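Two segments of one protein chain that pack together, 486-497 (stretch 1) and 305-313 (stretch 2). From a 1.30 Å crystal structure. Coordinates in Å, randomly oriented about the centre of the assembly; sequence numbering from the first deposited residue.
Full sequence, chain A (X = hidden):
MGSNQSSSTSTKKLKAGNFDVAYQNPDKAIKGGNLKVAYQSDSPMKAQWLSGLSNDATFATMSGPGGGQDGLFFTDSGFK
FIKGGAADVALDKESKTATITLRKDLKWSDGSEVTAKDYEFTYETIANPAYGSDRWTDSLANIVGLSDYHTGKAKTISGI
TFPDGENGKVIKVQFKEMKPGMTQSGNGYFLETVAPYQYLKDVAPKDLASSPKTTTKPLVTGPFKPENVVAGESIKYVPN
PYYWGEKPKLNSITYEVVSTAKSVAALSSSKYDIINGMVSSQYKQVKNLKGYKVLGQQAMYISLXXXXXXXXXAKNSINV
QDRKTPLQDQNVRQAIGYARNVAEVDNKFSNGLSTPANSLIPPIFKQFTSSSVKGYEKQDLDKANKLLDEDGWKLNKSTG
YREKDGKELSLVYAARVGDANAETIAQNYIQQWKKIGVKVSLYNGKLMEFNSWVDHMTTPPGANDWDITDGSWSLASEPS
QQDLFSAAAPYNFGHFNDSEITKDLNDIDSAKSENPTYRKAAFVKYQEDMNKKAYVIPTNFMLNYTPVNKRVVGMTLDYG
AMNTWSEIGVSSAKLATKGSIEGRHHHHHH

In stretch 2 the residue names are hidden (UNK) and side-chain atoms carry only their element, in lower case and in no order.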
# COMPACT_ATOMS: atom_id res chain seq x y z
N SER A 486 6.55 -11.58 -0.06
CA SER A 486 6.89 -12.84 0.66
C SER A 486 5.90 -13.96 0.27
O SER A 486 4.76 -13.75 -0.03
CB SER A 486 7.00 -12.64 2.19
OG SER A 486 5.72 -12.35 2.80
N ALA A 487 6.43 -15.17 0.34
CA ALA A 487 5.72 -16.35 -0.10
C ALA A 487 4.34 -16.51 0.56
O ALA A 487 3.46 -16.98 -0.07
CB ALA A 487 6.58 -17.59 0.14
N ALA A 488 4.24 -16.12 1.83
CA ALA A 488 2.95 -16.27 2.55
C ALA A 488 1.94 -15.13 2.34
O ALA A 488 0.86 -15.23 2.81
CB ALA A 488 3.23 -16.38 4.05
N ALA A 489 2.31 -14.08 1.62
CA ALA A 489 1.47 -12.89 1.51
C ALA A 489 0.51 -12.92 0.30
O ALA A 489 0.97 -12.94 -0.79
CB ALA A 489 2.40 -11.64 1.32
N PRO A 490 -0.79 -12.76 0.52
CA PRO A 490 -1.74 -12.58 -0.60
C PRO A 490 -1.48 -11.28 -1.40
O PRO A 490 -1.89 -11.16 -2.48
CB PRO A 490 -3.09 -12.44 0.13
CG PRO A 490 -2.95 -13.21 1.38
CD PRO A 490 -1.49 -12.91 1.82
N TYR A 491 -0.71 -10.35 -0.83
CA TYR A 491 -0.36 -9.13 -1.58
C TYR A 491 0.63 -9.37 -2.77
O TYR A 491 0.78 -8.54 -3.57
CB TYR A 491 0.24 -8.09 -0.65
CG TYR A 491 -0.77 -7.23 0.12
CD1 TYR A 491 -2.11 -7.57 0.24
CD2 TYR A 491 -0.35 -6.08 0.76
CE1 TYR A 491 -2.99 -6.77 0.96
CE2 TYR A 491 -1.23 -5.29 1.48
CZ TYR A 491 -2.54 -5.64 1.58
OH TYR A 491 -3.41 -4.80 2.30
N ASN A 492 1.20 -10.58 -2.84
CA ASN A 492 1.94 -11.04 -4.02
C ASN A 492 0.90 -11.45 -5.07
O ASN A 492 0.53 -12.58 -5.18
CB ASN A 492 2.90 -12.19 -3.64
CG ASN A 492 3.85 -12.58 -4.82
OD1 ASN A 492 3.47 -12.60 -5.91
ND2 ASN A 492 5.08 -12.84 -4.52
N PHE A 493 0.42 -10.47 -5.82
CA PHE A 493 -0.80 -10.62 -6.67
C PHE A 493 -0.65 -11.57 -7.84
O PHE A 493 -1.58 -12.15 -8.25
CB PHE A 493 -1.26 -9.23 -7.24
CG PHE A 493 -1.78 -8.25 -6.19
CD1 PHE A 493 -2.36 -8.70 -5.00
CD2 PHE A 493 -1.69 -6.91 -6.41
CE1 PHE A 493 -2.84 -7.82 -4.04
CE2 PHE A 493 -2.18 -6.04 -5.44
CZ PHE A 493 -2.77 -6.50 -4.30
N GLY A 494 0.57 -11.66 -8.35
CA GLY A 494 0.88 -12.62 -9.41
C GLY A 494 1.32 -14.01 -8.94
O GLY A 494 1.47 -14.88 -9.76
N HIS A 495 1.54 -14.17 -7.64
CA HIS A 495 1.78 -15.48 -6.95
C HIS A 495 3.07 -16.19 -7.43
O HIS A 495 3.10 -17.37 -7.57
CB HIS A 495 0.56 -16.43 -7.11
CG HIS A 495 -0.76 -15.74 -6.96
ND1 HIS A 495 -1.15 -15.18 -5.78
CD2 HIS A 495 -1.73 -15.48 -7.85
CE1 HIS A 495 -2.31 -14.58 -5.94
NE2 HIS A 495 -2.69 -14.79 -7.18
N PHE A 496 4.13 -15.41 -7.57
CA PHE A 496 5.45 -16.03 -7.74
C PHE A 496 5.93 -16.54 -6.38
O PHE A 496 5.55 -16.08 -5.34
CB PHE A 496 6.46 -15.12 -8.47
CG PHE A 496 7.00 -13.94 -7.64
CD1 PHE A 496 7.95 -14.13 -6.63
CD2 PHE A 496 6.53 -12.66 -7.91
CE1 PHE A 496 8.45 -13.03 -5.91
CE2 PHE A 496 7.05 -11.57 -7.19
CZ PHE A 496 8.00 -11.77 -6.20
N ASN A 497 6.77 -17.54 -6.46
CA ASN A 497 7.39 -18.17 -5.30
C ASN A 497 8.72 -18.74 -5.76
O ASN A 497 8.78 -19.76 -6.38
CB ASN A 497 6.49 -19.31 -4.71
CG ASN A 497 7.08 -19.86 -3.42
OD1 ASN A 497 8.24 -19.99 -3.30
ND2 ASN A 497 6.24 -20.15 -2.48
N UNK A 305 4.03 -3.21 -13.14
CA UNK A 305 3.26 -4.13 -13.92
C UNK A 305 3.47 -5.58 -13.40
O UNK A 305 4.56 -6.05 -13.23
c UNK A 305 5.04 -4.81 -18.29
c UNK A 305 3.75 -4.01 -15.39
s UNK A 305 3.25 -4.47 -18.14
c UNK A 305 2.97 -4.93 -16.38
N UNK A 306 2.37 -6.27 -13.16
CA UNK A 306 2.35 -7.65 -12.66
C UNK A 306 2.02 -8.64 -13.75
O UNK A 306 1.17 -8.38 -14.58
c UNK A 306 2.34 -7.49 -7.95
c UNK A 306 1.26 -5.89 -9.97
c UNK A 306 1.52 -5.37 -8.69
c UNK A 306 1.51 -7.21 -10.25
c UNK A 306 1.21 -7.80 -11.62
c UNK A 306 2.05 -6.17 -7.71
c UNK A 306 2.07 -8.00 -9.21
o UNK A 306 2.32 -5.60 -6.49
N UNK A 307 2.64 -9.81 -13.65
CA UNK A 307 2.28 -10.99 -14.47
C UNK A 307 1.63 -12.06 -13.57
O UNK A 307 2.13 -12.34 -12.51
c UNK A 307 4.23 -10.57 -16.09
c UNK A 307 4.18 -9.05 -17.98
c UNK A 307 6.28 -9.50 -16.84
c UNK A 307 3.53 -9.90 -17.10
c UNK A 307 3.54 -11.54 -15.12
c UNK A 307 5.54 -8.86 -17.84
o UNK A 307 6.18 -8.06 -18.73
c UNK A 307 5.60 -10.34 -15.96
N UNK A 308 0.59 -12.70 -14.08
CA UNK A 308 -0.12 -13.71 -13.31
C UNK A 308 0.54 -15.06 -13.56
O UNK A 308 0.44 -15.62 -14.62
n UNK A 308 -3.70 -14.75 -13.24
o UNK A 308 -2.08 -14.95 -11.78
c UNK A 308 -1.60 -13.71 -13.74
c UNK A 308 -2.47 -14.54 -12.81
N UNK A 309 1.19 -15.59 -12.52
CA UNK A 309 2.04 -16.78 -12.64
C UNK A 309 1.65 -17.93 -11.72
O UNK A 309 2.32 -18.89 -11.67
c UNK A 309 4.16 -15.72 -14.76
c UNK A 309 4.05 -15.29 -13.28
c UNK A 309 5.47 -14.89 -12.76
c UNK A 309 3.49 -16.38 -12.33
N UNK A 310 0.59 -17.78 -10.97
CA UNK A 310 0.20 -18.84 -10.05
C UNK A 310 -1.12 -18.58 -9.33
O UNK A 310 -1.96 -17.92 -9.81
N UNK A 311 -1.24 -19.20 -8.16
CA UNK A 311 -2.40 -19.06 -7.28
C UNK A 311 -1.94 -18.96 -5.81
O UNK A 311 -0.81 -19.24 -5.50
n UNK A 311 -2.19 -22.44 -7.45
c UNK A 311 -2.09 -23.47 -6.64
c UNK A 311 -3.02 -21.51 -6.86
c UNK A 311 -3.40 -20.22 -7.53
c UNK A 311 -3.45 -22.05 -5.71
n UNK A 311 -2.84 -23.26 -5.58
N UNK A 312 -2.87 -18.57 -4.93
CA UNK A 312 -2.63 -18.51 -3.47
C UNK A 312 -3.39 -19.65 -2.78
O UNK A 312 -4.58 -19.79 -2.95
c UNK A 312 -1.80 -16.72 1.17
c UNK A 312 -3.10 -17.06 0.88
c UNK A 312 -0.91 -16.49 0.15
c UNK A 312 -1.31 -16.64 -1.17
c UNK A 312 -2.62 -16.98 -1.49
c UNK A 312 -3.49 -17.21 -0.47
o UNK A 312 -1.45 -16.58 2.50
c UNK A 312 -3.05 -17.15 -2.93
N UNK A 313 -2.64 -20.45 -2.06
CA UNK A 313 -3.14 -21.58 -1.26
C UNK A 313 -3.39 -21.04 0.14
O UNK A 313 -2.51 -20.80 0.88
c UNK A 313 -2.38 -23.86 -0.32
c UNK A 313 -2.06 -22.68 -1.24
o UNK A 313 -1.61 -24.78 -0.43
o UNK A 313 -3.26 -23.82 0.48
O HOH W 1 2.93 -7.38 -4.63
O HOH W 2 -4.08 -14.81 -9.74

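Position 305 lies in a strand that begins earlier in the chain and has an unbranched side chain of two carbons, a sulfur and a last carbon. None of it comes near stretch 1, and the sulfur in the chain makes it Met 305.

Position 306 carries one carbon, then a six-carbon ring bearing an oxygen, with CB pointing toward stretch 1. The ring offers one face to Phe 493 CD2, and its oxygen shares water 1 with Tyr 491 O. This is Tyr 306: CZ lies 4.0 Å from Phe 493 CD2, the ring planes meet obliquely at 46°, and the water sits 2.6 Å from Tyr 306 OH and donates to Tyr 491 O at 2.7 Å.

Position 307 has one carbon before a ring of six carbons bearing one oxygen, but alternation along the strand turns its CB away. It meets stretch 1 through its backbone O, which Gly 494 CA approaches in a CA-H...O contact. This is Tyr 307, with Gly 494 CA 3.4 Å from Tyr 307 O. A CB on Gly 494 would fall 2.2 Å from Tyr 307 O, so the glycine permits this closeness.

Position 308 shows two carbons, the second carrying one oxygen and one nitrogen. The oxygen lies at the edge of the His 495 ring and accepts from water 2, which also receives a weak hydrogen bond from His 495 NE2. The amide makes it Asn 308, with OD1 4.0 Å from His 495 CD2.

Position 309 has four carbons forked at the second; one branch end loosely meets Phe 496 CB, and the backbone N donates to Gly 494 O. This is Leu 309: CD1 lies 4.4 Å from Phe 496 CB, and Leu 309 N 2.9 Å from Gly 494 O.

Position 310 has no side-chain atoms, and its backbone O approaches the His 495 ring. Hence Gly 310, whose O lies 3.1 Å from His 495 CD2; a CB here would lie 2.8 Å from His 495 O.

Position 311 bears one carbon and a five-membered ring of three carbons and two nitrogens. CB is directed away, and the backbone N meets His 495 CB. This is His 311, its N 3.5 Å from His 495 CB.

Position 312 has one carbon before a ring of six carbons bearing one oxygen, with CB toward stretch 1. The oxygen meets Ala 488 O, and Pro 490 CG packs over a ring face. It is Tyr 312: OH donates to Ala 488 O at 2.7 Å, and CZ lies 3.7 Å from Pro 490 CG.

Position 313 has two carbons, the second carrying two oxygens, and is out of reach: Asp 313.

Three type I turns in series, sharing Ala 489 and Asn 492, bring Gly 494 against the 307-310 backbone, where Leu 309 N donates to Gly 494 O. Tyr 306 and Tyr 312 pack to the sides. Two rules follow: glycines where backbones crowd, and tyrosines pairing apolar packing with a polar tip, Tyr 306 on Phe 493 with water 1 to Tyr 491 O, Tyr 312 on Pro 490 with Ala 488 O.

Stretch 2 305-313: MYYNLGHYD
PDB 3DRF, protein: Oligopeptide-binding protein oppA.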